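Protein TP_0956 (Treponema pallidum subsp. pallidum, PDB 3U64) probably serves as the periplasmic T component of a TRAP-type transporter, a lipoprotein of tetratricopeptide-repeat type helices that may mediate protein-protein interactions. Local coordinates at residues A88-E93 and S284-R289; R115-S120 and Y156-G161; R130-F133 and R139-K142; T244-L249 and A257-A262. All blocks are in the same frame, centred on the assembly; numbering follows the deposited sequence.

Contact 1. Residues A88-E93 and S284-R289. With SO4 (sulfate ion), chain B.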
loop_
_atom_site.group_PDB
_atom_site.type_symbol
_atom_site.label_atom_id
_atom_site.label_comp_id
_atom_site.label_asym_id
_atom_site.label_seq_id
_atom_site.Cartn_x
_atom_site.Cartn_y
_atom_site.Cartn_z
ATOM N N ALA A 88 -3.325 -11.827 -12.123
ATOM C CA ALA A 88 -3.593 -11.691 -13.546
ATOM C C ALA A 88 -4.269 -12.954 -14.079
ATOM O O ALA A 88 -5.156 -12.883 -14.934
ATOM C CB ALA A 88 -2.303 -11.435 -14.306
ATOM N N GLN A 89 -3.844 -14.108 -13.573
ATOM C CA GLN A 89 -4.354 -15.381 -14.057
ATOM C C GLN A 89 -5.820 -15.568 -13.703
ATOM O O GLN A 89 -6.535 -16.314 -14.369
ATOM C CB GLN A 89 -3.554 -16.526 -13.477
ATOM C CG GLN A 89 -2.122 -16.564 -13.925
ATOM C CD GLN A 89 -1.543 -17.951 -13.796
ATOM O OE1 GLN A 89 -2.202 -18.938 -14.134
ATOM N NE2 GLN A 89 -0.316 -18.043 -13.290
ATOM N N TYR A 90 -6.269 -14.887 -12.656
ATOM C CA TYR A 90 -7.649 -15.052 -12.215
ATOM C C TYR A 90 -8.567 -14.021 -12.868
ATOM O O TYR A 90 -9.739 -13.924 -12.528
ATOM C CB TYR A 90 -7.750 -14.999 -10.683
ATOM C CG TYR A 90 -6.908 -16.034 -9.947
ATOM C CD1 TYR A 90 -6.448 -17.182 -10.582
ATOM C CD2 TYR A 90 -6.569 -15.853 -8.617
ATOM C CE1 TYR A 90 -5.671 -18.127 -9.905
ATOM C CE2 TYR A 90 -5.802 -16.784 -7.932
ATOM C CZ TYR A 90 -5.352 -17.922 -8.575
ATOM O OH TYR A 90 -4.578 -18.849 -7.877
ATOM N N LEU A 91 -8.028 -13.249 -13.806
ATOM C CA LEU A 91 -8.832 -12.300 -14.565
ATOM C C LEU A 91 -9.690 -13.030 -15.600
ATOM O O LEU A 91 -9.356 -14.148 -16.022
ATOM C CB LEU A 91 -7.952 -11.274 -15.278
ATOM C CG LEU A 91 -7.126 -10.243 -14.511
ATOM C CD1 LEU A 91 -6.243 -9.526 -15.518
ATOM C CD2 LEU A 91 -7.990 -9.233 -13.754
ATOM N N PRO A 92 -10.805 -12.394 -16.010
ATOM C CA PRO A 92 -11.734 -12.895 -17.034
ATOM C C PRO A 92 -11.192 -12.757 -18.461
ATOM O O PRO A 92 -10.445 -11.820 -18.750
ATOM C CB PRO A 92 -12.967 -11.988 -16.872
ATOM C CG PRO A 92 -12.781 -11.260 -15.586
ATOM C CD PRO A 92 -11.305 -11.160 -15.381
ATOM N N GLU A 93 -11.579 -13.689 -19.326
ATOM C CA GLU A 93 -11.285 -13.666 -20.763
ATOM C C GLU A 93 -11.275 -12.293 -21.441
ATOM O O GLU A 93 -10.384 -11.994 -22.236
ATOM C CB GLU A 93 -12.299 -14.542 -21.502
ATOM C CG GLU A 93 -12.166 -16.005 -21.191
ATOM C CD GLU A 93 -10.806 -16.532 -21.574
ATOM O OE1 GLU A 93 -10.147 -15.903 -22.431
ATOM O OE2 GLU A 93 -10.395 -17.568 -21.013
ATOM N N SER A 284 -0.987 -21.469 -2.696
ATOM C CA SER A 284 -1.073 -22.672 -3.509
ATOM C C SER A 284 -2.465 -23.282 -3.495
ATOM O O SER A 284 -2.934 -23.784 -4.508
ATOM C CB SER A 284 -0.049 -23.701 -3.059
ATOM O OG SER A 284 1.245 -23.251 -3.391
ATOM N N GLN A 285 -3.141 -23.248 -2.359
ATOM C CA GLN A 285 -4.471 -23.837 -2.341
ATOM C C GLN A 285 -5.480 -23.017 -3.160
ATOM O O GLN A 285 -6.359 -23.591 -3.795
ATOM C CB GLN A 285 -4.940 -24.108 -0.912
ATOM C CG GLN A 285 -4.056 -25.130 -0.212
ATOM C CD GLN A 285 -4.627 -25.591 1.112
ATOM O OE1 GLN A 285 -5.136 -24.791 1.895
ATOM N NE2 GLN A 285 -4.536 -26.890 1.373
ATOM N N LYS A 286 -5.345 -21.689 -3.152
ATOM C CA LYS A 286 -6.130 -20.849 -4.062
ATOM C C LYS A 286 -5.914 -21.277 -5.505
ATOM O O LYS A 286 -6.861 -21.355 -6.282
ATOM C CB LYS A 286 -5.752 -19.372 -3.942
ATOM C CG LYS A 286 -6.272 -18.676 -2.717
ATOM C CD LYS A 286 -6.183 -17.165 -2.882
ATOM C CE LYS A 286 -7.105 -16.671 -4.000
ATOM N NZ LYS A 286 -7.107 -15.180 -4.131
ATOM N N ARG A 287 -4.659 -21.548 -5.863
ATOM C CA ARG A 287 -4.344 -21.986 -7.217
ATOM C C ARG A 287 -4.959 -23.363 -7.583
ATOM O O ARG A 287 -5.484 -23.541 -8.675
ATOM C CB ARG A 287 -2.835 -21.996 -7.431
ATOM C CG ARG A 287 -2.440 -22.483 -8.802
ATOM C CD ARG A 287 -1.727 -21.412 -9.598
ATOM N NE ARG A 287 -1.365 -21.919 -10.919
ATOM C CZ ARG A 287 -2.011 -21.617 -12.041
ATOM N NH1 ARG A 287 -3.047 -20.786 -12.014
ATOM N NH2 ARG A 287 -1.611 -22.137 -13.194
ATOM N N ALA A 288 -4.886 -24.329 -6.667
ATOM C CA ALA A 288 -5.491 -25.644 -6.866
ATOM C C ALA A 288 -7.019 -25.555 -6.983
ATOM O O ALA A 288 -7.623 -26.217 -7.812
ATOM C CB ALA A 288 -5.094 -26.598 -5.720
ATOM N N ARG A 289 -7.637 -24.727 -6.155
ATOM C CA ARG A 289 -9.070 -24.470 -6.284
ATOM C C ARG A 289 -9.428 -23.931 -7.676
ATOM O O ARG A 289 -10.418 -24.350 -8.282
ATOM C CB ARG A 289 -9.520 -23.475 -5.221
ATOM C CG ARG A 289 -10.538 -24.017 -4.248
ATOM C CD ARG A 289 -10.607 -23.156 -2.994
ATOM N NE ARG A 289 -9.923 -23.806 -1.874
ATOM C CZ ARG A 289 -9.037 -23.216 -1.069
ATOM N NH1 ARG A 289 -8.709 -21.939 -1.238
ATOM N NH2 ARG A 289 -8.481 -23.907 -0.084
HETATM S S SO4 B . -10.735 -19.059 -3.058
HETATM O O1 SO4 B . -10.406 -20.320 -2.404
HETATM O O2 SO4 B . -10.577 -17.967 -2.097
HETATM O O3 SO4 B . -9.830 -18.869 -4.187
HETATM O O4 SO4 B . -12.112 -19.092 -3.545
#

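Contact 2. Residues R115-S120 and Y156-G161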
loop_
_atom_site.group_PDB
_atom_site.type_symbol
_atom_site.label_atom_id
_atom_site.label_comp_id
_atom_site.label_asym_id
_atom_site.label_seq_id
_atom_site.Cartn_x
_atom_site.Cartn_y
_atom_site.Cartn_z
ATOM N N ARG A 115 18.386 -10.946 -11.707
ATOM C CA ARG A 115 19.616 -10.188 -11.883
ATOM C C ARG A 115 20.190 -9.703 -10.549
ATOM O O ARG A 115 21.411 -9.615 -10.380
ATOM C CB ARG A 115 19.386 -8.997 -12.823
ATOM C CG ARG A 115 19.084 -9.410 -14.246
ATOM C CD ARG A 115 18.840 -8.224 -15.178
ATOM N NE ARG A 115 18.072 -8.661 -16.343
ATOM C CZ ARG A 115 17.905 -7.948 -17.451
ATOM N NH1 ARG A 115 18.467 -6.748 -17.560
ATOM N NH2 ARG A 115 17.186 -8.442 -18.455
ATOM N N TYR A 116 19.305 -9.352 -9.619
ATOM C CA TYR A 116 19.732 -9.023 -8.267
ATOM C C TYR A 116 20.405 -10.226 -7.597
ATOM O O TYR A 116 21.460 -10.083 -6.986
ATOM C CB TYR A 116 18.546 -8.545 -7.425
ATOM C CG TYR A 116 18.215 -7.085 -7.605
ATOM C CD1 TYR A 116 19.195 -6.161 -7.943
ATOM C CD2 TYR A 116 16.924 -6.625 -7.417
ATOM C CE1 TYR A 116 18.884 -4.808 -8.108
ATOM C CE2 TYR A 116 16.605 -5.285 -7.571
ATOM C CZ TYR A 116 17.579 -4.385 -7.912
ATOM O OH TYR A 116 17.241 -3.063 -8.058
ATOM N N ALA A 117 19.806 -11.411 -7.717
ATOM C CA ALA A 117 20.374 -12.607 -7.078
ATOM C C ALA A 117 21.684 -12.994 -7.751
ATOM O O ALA A 117 22.649 -13.417 -7.095
ATOM C CB ALA A 117 19.379 -13.781 -7.094
ATOM N N LEU A 118 21.721 -12.824 -9.065
ATOM C CA LEU A 118 22.923 -13.129 -9.834
ATOM C C LEU A 118 24.114 -12.291 -9.343
ATOM O O LEU A 118 25.269 -12.702 -9.480
ATOM C CB LEU A 118 22.659 -12.869 -11.314
ATOM C CG LEU A 118 23.800 -13.060 -12.309
ATOM C CD1 LEU A 118 24.317 -14.506 -12.267
ATOM C CD2 LEU A 118 23.331 -12.675 -13.708
ATOM N N SER A 119 23.859 -11.123 -8.750
ATOM C CA SER A 119 24.998 -10.314 -8.301
ATOM C C SER A 119 25.674 -10.932 -7.073
ATOM O O SER A 119 26.833 -10.651 -6.793
ATOM C CB SER A 119 24.656 -8.832 -8.116
ATOM O OG SER A 119 23.653 -8.647 -7.141
ATOM N N SER A 120 24.961 -11.800 -6.361
ATOM C CA SER A 120 25.591 -12.614 -5.325
ATOM C C SER A 120 26.653 -13.540 -5.941
ATOM O O SER A 120 27.760 -13.624 -5.424
ATOM C CB SER A 120 24.548 -13.400 -4.519
ATOM O OG SER A 120 25.105 -14.552 -3.900
ATOM N N TYR A 156 19.573 -21.423 -7.394
ATOM C CA TYR A 156 18.162 -21.772 -7.432
ATOM C C TYR A 156 17.317 -20.557 -7.793
ATOM O O TYR A 156 16.443 -20.651 -8.643
ATOM C CB TYR A 156 17.703 -22.358 -6.087
ATOM C CG TYR A 156 16.181 -22.428 -5.945
ATOM C CD1 TYR A 156 15.437 -23.357 -6.661
ATOM C CD2 TYR A 156 15.494 -21.558 -5.105
ATOM C CE1 TYR A 156 14.058 -23.416 -6.556
ATOM C CE2 TYR A 156 14.104 -21.608 -4.991
ATOM C CZ TYR A 156 13.391 -22.536 -5.724
ATOM O OH TYR A 156 12.014 -22.602 -5.625
ATOM N N TRP A 157 17.580 -19.424 -7.138
ATOM C CA TRP A 157 16.764 -18.232 -7.324
ATOM C C TRP A 157 16.990 -17.570 -8.686
ATOM O O TRP A 157 16.032 -17.197 -9.358
ATOM C CB TRP A 157 16.913 -17.261 -6.136
ATOM C CG TRP A 157 16.047 -17.738 -4.983
ATOM C CD1 TRP A 157 16.464 -18.312 -3.818
ATOM C CD2 TRP A 157 14.607 -17.744 -4.942
ATOM N NE1 TRP A 157 15.376 -18.641 -3.040
ATOM C CE2 TRP A 157 14.229 -18.325 -3.714
ATOM C CE3 TRP A 157 13.610 -17.303 -5.821
ATOM C CZ2 TRP A 157 12.886 -18.461 -3.331
ATOM C CZ3 TRP A 157 12.268 -17.458 -5.445
ATOM C CH2 TRP A 157 11.924 -18.034 -4.210
ATOM N N VAL A 158 18.250 -17.486 -9.112
ATOM C CA VAL A 158 18.590 -16.953 -10.430
ATOM C C VAL A 158 17.944 -17.802 -11.521
ATOM O O VAL A 158 17.240 -17.279 -12.391
ATOM C CB VAL A 158 20.131 -16.897 -10.655
ATOM C CG1 VAL A 158 20.437 -16.534 -12.083
ATOM C CG2 VAL A 158 20.769 -15.891 -9.711
ATOM N N GLY A 159 18.164 -19.114 -11.458
ATOM C CA GLY A 159 17.596 -20.020 -12.441
ATOM C C GLY A 159 16.073 -19.924 -12.450
ATOM O O GLY A 159 15.435 -19.905 -13.517
ATOM N N THR A 160 15.479 -19.872 -11.260
ATOM C CA THR A 160 14.012 -19.794 -11.171
ATOM C C THR A 160 13.486 -18.497 -11.775
ATOM O O THR A 160 12.501 -18.513 -12.498
ATOM C CB THR A 160 13.540 -19.908 -9.735
ATOM O OG1 THR A 160 13.913 -21.197 -9.223
ATOM C CG2 THR A 160 12.016 -19.709 -9.615
ATOM N N GLY A 161 14.151 -17.376 -11.473
ATOM C CA GLY A 161 13.749 -16.084 -12.003
ATOM C C GLY A 161 13.717 -16.089 -13.520
ATOM O O GLY A 161 12.755 -15.632 -14.145
#

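Contact 3. Residues R130-F133 and R139-K142. With SO4 (sulfate ion), chain C.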
loop_
_atom_site.group_PDB
_atom_site.type_symbol
_atom_site.label_atom_id
_atom_site.label_comp_id
_atom_site.label_asym_id
_atom_site.label_seq_id
_atom_site.Cartn_x
_atom_site.Cartn_y
_atom_site.Cartn_z
ATOM N N ARG A 130 29.619 -12.833 -17.408
ATOM C CA ARG A 130 30.118 -12.900 -18.773
ATOM C C ARG A 130 30.295 -14.362 -19.190
ATOM O O ARG A 130 29.971 -14.752 -20.314
ATOM C CB ARG A 130 31.444 -12.152 -18.888
ATOM C CG ARG A 130 31.805 -11.718 -20.306
ATOM C CD ARG A 130 32.834 -10.588 -20.281
ATOM N NE ARG A 130 33.051 -9.953 -21.585
ATOM C CZ ARG A 130 32.331 -8.938 -22.060
ATOM N NH1 ARG A 130 31.324 -8.441 -21.347
ATOM N NH2 ARG A 130 32.615 -8.421 -23.251
ATOM N N GLU A 131 30.816 -15.169 -18.274
ATOM C CA GLU A 131 31.053 -16.572 -18.569
ATOM C C GLU A 131 29.737 -17.303 -18.728
ATOM O O GLU A 131 29.504 -17.980 -19.728
ATOM C CB GLU A 131 31.877 -17.226 -17.453
ATOM C CG GLU A 131 33.232 -16.600 -17.284
ATOM C CD GLU A 131 34.005 -16.567 -18.587
ATOM O OE1 GLU A 131 34.272 -17.658 -19.139
ATOM O OE2 GLU A 131 34.329 -15.454 -19.064
ATOM N N VAL A 132 28.871 -17.157 -17.731
ATOM C CA VAL A 132 27.680 -17.986 -17.658
ATOM C C VAL A 132 26.755 -17.698 -18.843
ATOM O O VAL A 132 26.026 -18.567 -19.286
ATOM C CB VAL A 132 26.939 -17.822 -16.290
ATOM C CG1 VAL A 132 26.040 -16.587 -16.293
ATOM C CG2 VAL A 132 26.138 -19.059 -15.963
ATOM N N PHE A 133 26.798 -16.480 -19.369
ATOM C CA PHE A 133 25.959 -16.144 -20.521
ATOM C C PHE A 133 26.740 -16.075 -21.841
ATOM O O PHE A 133 26.251 -15.508 -22.817
ATOM C CB PHE A 133 25.234 -14.816 -20.287
ATOM C CG PHE A 133 24.167 -14.881 -19.223
ATOM C CD1 PHE A 133 23.081 -15.742 -19.357
ATOM C CD2 PHE A 133 24.232 -14.068 -18.106
ATOM C CE1 PHE A 133 22.097 -15.799 -18.386
ATOM C CE2 PHE A 133 23.232 -14.111 -17.134
ATOM C CZ PHE A 133 22.172 -14.978 -17.273
ATOM N N ARG A 139 32.853 -22.731 -21.340
ATOM C CA ARG A 139 32.963 -21.640 -20.382
ATOM C C ARG A 139 31.818 -21.716 -19.366
ATOM O O ARG A 139 32.017 -21.495 -18.168
ATOM C CB ARG A 139 33.005 -20.281 -21.105
ATOM C CG ARG A 139 34.284 -20.090 -21.972
ATOM C CD ARG A 139 34.238 -18.837 -22.865
ATOM N NE ARG A 139 34.062 -17.599 -22.100
ATOM C CZ ARG A 139 33.747 -16.425 -22.641
ATOM N NH1 ARG A 139 33.562 -16.317 -23.953
ATOM N NH2 ARG A 139 33.609 -15.361 -21.868
ATOM N N LEU A 140 30.624 -22.056 -19.836
ATOM C CA LEU A 140 29.471 -22.195 -18.935
ATOM C C LEU A 140 29.739 -23.279 -17.883
ATOM O O LEU A 140 29.578 -23.056 -16.673
ATOM C CB LEU A 140 28.230 -22.542 -19.742
ATOM C CG LEU A 140 26.930 -22.833 -18.995
ATOM C CD1 LEU A 140 26.567 -21.677 -18.077
ATOM C CD2 LEU A 140 25.821 -23.075 -20.007
ATOM N N HIS A 141 30.168 -24.444 -18.362
ATOM C CA HIS A 141 30.464 -25.586 -17.508
ATOM C C HIS A 141 31.645 -25.321 -16.574
ATOM O O HIS A 141 31.648 -25.759 -15.422
ATOM C CB HIS A 141 30.740 -26.829 -18.370
ATOM C CG HIS A 141 31.087 -28.047 -17.573
ATOM N ND1 HIS A 141 32.375 -28.329 -17.163
ATOM C CD2 HIS A 141 30.313 -29.053 -17.099
ATOM C CE1 HIS A 141 32.379 -29.456 -16.473
ATOM N NE2 HIS A 141 31.142 -29.917 -16.422
ATOM N N LYS A 142 32.649 -24.598 -17.062
ATOM C CA LYS A 142 33.816 -24.332 -16.236
ATOM C C LYS A 142 33.440 -23.404 -15.094
ATOM O O LYS A 142 33.883 -23.598 -13.961
ATOM C CB LYS A 142 34.962 -23.732 -17.048
ATOM C CG LYS A 142 36.276 -23.626 -16.277
ATOM C CD LYS A 142 37.408 -23.052 -17.137
ATOM C CE LYS A 142 37.229 -21.549 -17.343
ATOM N NZ LYS A 142 38.161 -20.974 -18.357
HETATM S S SO4 C . 33.592 -12.391 -24.158
HETATM O O1 SO4 C . 34.608 -13.146 -24.890
HETATM O O2 SO4 C . 33.887 -12.451 -22.724
HETATM O O3 SO4 C . 33.647 -11.000 -24.591
HETATM O O4 SO4 C . 32.264 -12.946 -24.445
HETATM O O HOH W 1 34.374 -19.770 -17.646
#

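Contact 4. Residues T244-L249 and A257-A262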
loop_
_atom_site.group_PDB
_atom_site.type_symbol
_atom_site.label_atom_id
_atom_site.label_comp_id
_atom_site.label_asym_id
_atom_site.label_seq_id
_atom_site.Cartn_x
_atom_site.Cartn_y
_atom_site.Cartn_z
ATOM N N THR A 244 2.006 -29.315 -9.059
ATOM C CA THR A 244 2.935 -29.566 -10.151
ATOM C C THR A 244 2.592 -30.865 -10.896
ATOM O O THR A 244 2.558 -30.891 -12.131
ATOM C CB THR A 244 4.379 -29.580 -9.647
ATOM O OG1 THR A 244 4.736 -28.256 -9.205
ATOM C CG2 THR A 244 5.336 -30.059 -10.757
ATOM N N TYR A 245 2.306 -31.930 -10.151
ATOM C CA TYR A 245 1.904 -33.191 -10.769
ATOM C C TYR A 245 0.680 -33.008 -11.666
ATOM O O TYR A 245 0.664 -33.450 -12.818
ATOM C CB TYR A 245 1.618 -34.250 -9.706
ATOM C CG TYR A 245 1.362 -35.619 -10.288
ATOM C CD1 TYR A 245 2.404 -36.370 -10.822
ATOM C CD2 TYR A 245 0.078 -36.163 -10.313
ATOM C CE1 TYR A 245 2.180 -37.628 -11.369
ATOM C CE2 TYR A 245 -0.160 -37.423 -10.858
ATOM C CZ TYR A 245 0.901 -38.151 -11.384
ATOM O OH TYR A 245 0.696 -39.400 -11.927
ATOM N N ALA A 246 -0.331 -32.321 -11.145
ATOM C CA ALA A 246 -1.585 -32.120 -11.879
ATOM C C ALA A 246 -1.401 -31.241 -13.116
ATOM O O ALA A 246 -1.853 -31.569 -14.208
ATOM C CB ALA A 246 -2.650 -31.513 -10.958
ATOM N N ASP A 247 -0.713 -30.128 -12.921
ATOM C CA ASP A 247 -0.620 -29.065 -13.905
ATOM C C ASP A 247 0.427 -29.325 -14.990
ATOM O O ASP A 247 0.153 -29.182 -16.183
ATOM C CB ASP A 247 -0.306 -27.764 -13.169
ATOM C CG ASP A 247 -0.442 -26.546 -14.046
ATOM O OD1 ASP A 247 -1.213 -26.602 -15.022
ATOM O OD2 ASP A 247 0.210 -25.522 -13.743
ATOM N N ALA A 248 1.630 -29.702 -14.574
ATOM C CA ALA A 248 2.729 -29.921 -15.514
ATOM C C ALA A 248 2.666 -31.284 -16.210
ATOM O O ALA A 248 3.036 -31.407 -17.377
ATOM C CB ALA A 248 4.072 -29.747 -14.810
ATOM N N LEU A 249 2.192 -32.298 -15.489
ATOM C CA LEU A 249 2.243 -33.671 -15.980
ATOM C C LEU A 249 0.886 -34.232 -16.402
ATOM O O LEU A 249 0.780 -34.877 -17.440
ATOM C CB LEU A 249 2.864 -34.596 -14.940
ATOM C CG LEU A 249 4.284 -34.294 -14.443
ATOM C CD1 LEU A 249 4.786 -35.424 -13.567
ATOM C CD2 LEU A 249 5.242 -34.071 -15.604
ATOM N N ALA A 257 -8.184 -38.072 -14.314
ATOM C CA ALA A 257 -8.252 -38.803 -13.050
ATOM C C ALA A 257 -7.155 -38.373 -12.078
ATOM O O ALA A 257 -7.446 -37.954 -10.964
ATOM C CB ALA A 257 -8.173 -40.299 -13.299
ATOM N N GLY A 258 -5.898 -38.480 -12.505
ATOM C CA GLY A 258 -4.758 -38.089 -11.687
ATOM C C GLY A 258 -4.757 -36.615 -11.309
ATOM O O GLY A 258 -4.464 -36.256 -10.172
ATOM N N PHE A 259 -5.087 -35.766 -12.276
ATOM C CA PHE A 259 -5.276 -34.338 -12.052
ATOM C C PHE A 259 -6.182 -34.106 -10.824
ATOM O O PHE A 259 -5.803 -33.400 -9.886
ATOM C CB PHE A 259 -5.848 -33.720 -13.344
ATOM C CG PHE A 259 -6.245 -32.249 -13.240
ATOM C CD1 PHE A 259 -5.380 -31.246 -13.665
ATOM C CD2 PHE A 259 -7.509 -31.882 -12.785
ATOM C CE1 PHE A 259 -5.750 -29.909 -13.609
ATOM C CE2 PHE A 259 -7.886 -30.543 -12.722
ATOM C CZ PHE A 259 -7.003 -29.554 -13.134
ATOM N N ASP A 260 -7.354 -34.736 -10.814
ATOM C CA ASP A 260 -8.327 -34.540 -9.733
ATOM C C ASP A 260 -7.824 -35.028 -8.377
ATOM O O ASP A 260 -7.860 -34.278 -7.403
ATOM C CB ASP A 260 -9.684 -35.179 -10.072
ATOM C CG ASP A 260 -10.573 -34.266 -10.921
ATOM O OD1 ASP A 260 -10.454 -33.024 -10.801
ATOM O OD2 ASP A 260 -11.399 -34.793 -11.701
ATOM N N GLU A 261 -7.351 -36.270 -8.317
ATOM C CA GLU A 261 -6.746 -36.801 -7.094
ATOM C C GLU A 261 -5.647 -35.889 -6.558
ATOM O O GLU A 261 -5.598 -35.595 -5.368
ATOM C CB GLU A 261 -6.143 -38.183 -7.340
ATOM C CG GLU A 261 -7.154 -39.300 -7.559
ATOM C CD GLU A 261 -6.493 -40.666 -7.777
ATOM O OE1 GLU A 261 -5.242 -40.752 -7.770
ATOM O OE2 GLU A 261 -7.236 -41.655 -7.951
ATOM N N ALA A 262 -4.744 -35.468 -7.435
ATOM C CA ALA A 262 -3.589 -34.696 -6.999
ATOM C C ALA A 262 -4.043 -33.402 -6.336
ATOM O O ALA A 262 -3.551 -33.031 -5.257
ATOM C CB ALA A 262 -2.653 -34.416 -8.166
#

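Contact 1. Residues A88-E93 and S284-R289
Tyr90 brings its hydroxyl against the backbone of Arg287, and this is the tight part of the contact. Tyr90 OH lies 3.2 Å from Arg287 CA and 3.6 Å from Arg287 CB. It is also 3.4 Å from Arg287 N, but the angle is too poor for a hydrogen bond. The Tyr90 ring leaves anti to its own carbonyl carbon (chi1 -58°), which carries it across to helix 278-293. Arg287 reaches back past the ring and bends at chi2 (117°). The amide of Gln89 lies over one face of its guanidinium, offset toward the rim, with the planes 65° apart. The other flank is looser. There Lys286 CE only grazes Tyr90 CE2 at 4.1 Å. Beyond it sits a sulfate, probably from the crystallisation liquor. Arg289 NH1 donates a hydrogen bond of 2.6 Å to sulfate O1, which lies near the guanidinium plane, at its edge. This is plain surface packing. It joins the C-terminal part of helix 66-89 and the residues after it to helix 278-293. Trp290 meets the Tyr90 ring, helix 96-124 touches Gln89 through Tyr103, and Ala288 packs on helices 240-250 and 256-268.

Contact 2. Residues R115-S120 and Y156-G161
Segments 115-120 and 156-161, of helices 96-124 and 152-166, run nearly antiparallel, with 8.3 Å between their axes, a signed crossing angle of -151° and nearest CA atoms at Ala117 and Val158. Val158 does most of the touching, through one methyl. Its CG1 is anti to the backbone N (chi1 172°), so CG2 is the branch that faces segment 115-120. This methyl presses on the peptide link between Ala117 and Leu118. Val158 CG2 lies 3.6 Å from Ala117 C and 3.3 Å from Leu118 N. It also meets Ala117 CB at 3.6 Å and the root of the leucine side chain, Leu118 CB, at 3.9 Å. Trp157 adds a looser touch, with its CB 4.4 Å from Ala117 CB. The indole turns off toward helix 66-89, where Ile77 and Met78 receive it. Leu118 packs on Phe128, and Val158 also on Met185, tying in helices 128-132 and 176-192. Small Ala117 lets its CA come within 5.8 Å of Val158 CA. Such antiparallel packing is consistent with the tetratricopeptide-type fold, though other helices intervene in the chain. The side chains that meet are apolar, and one methyl also packs on a peptide link, so close fit and burial hold the contact.

Contact 3. Residues R130-F133 and R139-K142
Arg139 crosses Glu131 at about a right angle, and its chain passes one carboxylate oxygen on the way to its tip. Its CB starts 3.5 Å from Glu131 OE1, and CG and CD pass a little farther off. A bend at chi3 (59°) then turns the guanidinium side-on to the acid. Arg139 NE donates to Glu131 OE1 at 3.0 Å in an almost straight bond (175°), on the syn side of the oxygen but tilted well out of the carboxylate plane. Arg139 NH2 donates to Glu131 OE2 at 2.9 Å, from above that plane. The two flat groups are 40° apart, so the two-nitrogen salt bridge is twisted. At the tip, Arg139 NH2 also bonds O2 of a sulfate, probably from the crystallisation liquor, at 3.0 Å. NH1 adds a weak bond to O1. Arg130 holds the same anion by weak bonds. A water donates to Glu131 OE1 (2.6 Å) and to Arg139 O (3.0 Å). Beneath the charges, Val132 CG2 and Leu140 CD1 meet tightly at 3.4 Å. Helices 128-132 and 137-144 are thus clamped into a short helical hairpin. Helix 176-192 backs it, through Thr178 and Ala181 against Phe133 and through His180 and Met184 against Leu140.

Contact 4. Residues T244-L249 and A257-A262
Ala246 is the central bump of this contact, and Phe259 and Ala262 form the hollow that takes it. The short axes pass 8.3 Å apart at 149°, nearly antiparallel, and the CA atoms of Ala246 and Phe259 come to 4.3 Å. The small Ala246 side chain allows this closeness, with Phe259 turning its ring aside. Ala262, one turn on, is small too. Ala246 CB sits 3.9 Å from Phe259 CD1 and 4.0 Å from Ala262 CB. It also faces the backbone, with Phe259 O at 3.8 Å. Phe259 leaves its helix with CG anti to the backbone N (chi1 174°). Its ring therefore stands beside Ala246 and meets it by the edge, where Ala246 O lies near the ring plane, 3.6 Å from Phe259 CD1. Ala262 is the answering bump. It fits between Ala246 and the ring of Tyr245, whose edge it touches, Tyr245 CD2 to Ala262 CB being 3.9 Å. Gly258, without a side chain, lies beside the same edge of the Tyr245 ring. The result is a buried, apolar fit with alanines at its middle and an aromatic ring at each flank. Helix 240-250 widens into a pi-type turn at 245-249, just where this packing occurs. Helices 240-250 and 256-268 follow each other as an antiparallel helical hairpin, consistent with the tetratricopeptide-repeat family. Outside, Phe227 of helix 220-233 meets the Tyr245 ring, and Phe299 packs edge-to-face with Phe259. Asp260 reaches Lys292 of helix 278-293 in a salt bridge, while Thr244 and Ala248 turn to helix 196-211.

How the contacts relate
Contacts 2 and 4 are buried and apolar, each joining two nearly antiparallel helices through alanine and larger apolar neighbours. Contact 4 adds aromatic edges, while contact 2 relies on one valine methyl. Contact 3 is partly buried, with charge outside and a small apolar pair beneath. Contact 1 lies at the surface and joins residues far apart in sequence. It is built from polar and charged side chains, but with no clear hydrogen bond between its segments. Contacts 2 and 3 touch, Leu118 CD2 to Phe133 CE2 at 3.7 Å, and contact 3 is nested within the loop of contact 2. At the opposite side of the chain's centre, contacts 1 and 4 meet through Arg287 and Asp247, a long and weak ion pair.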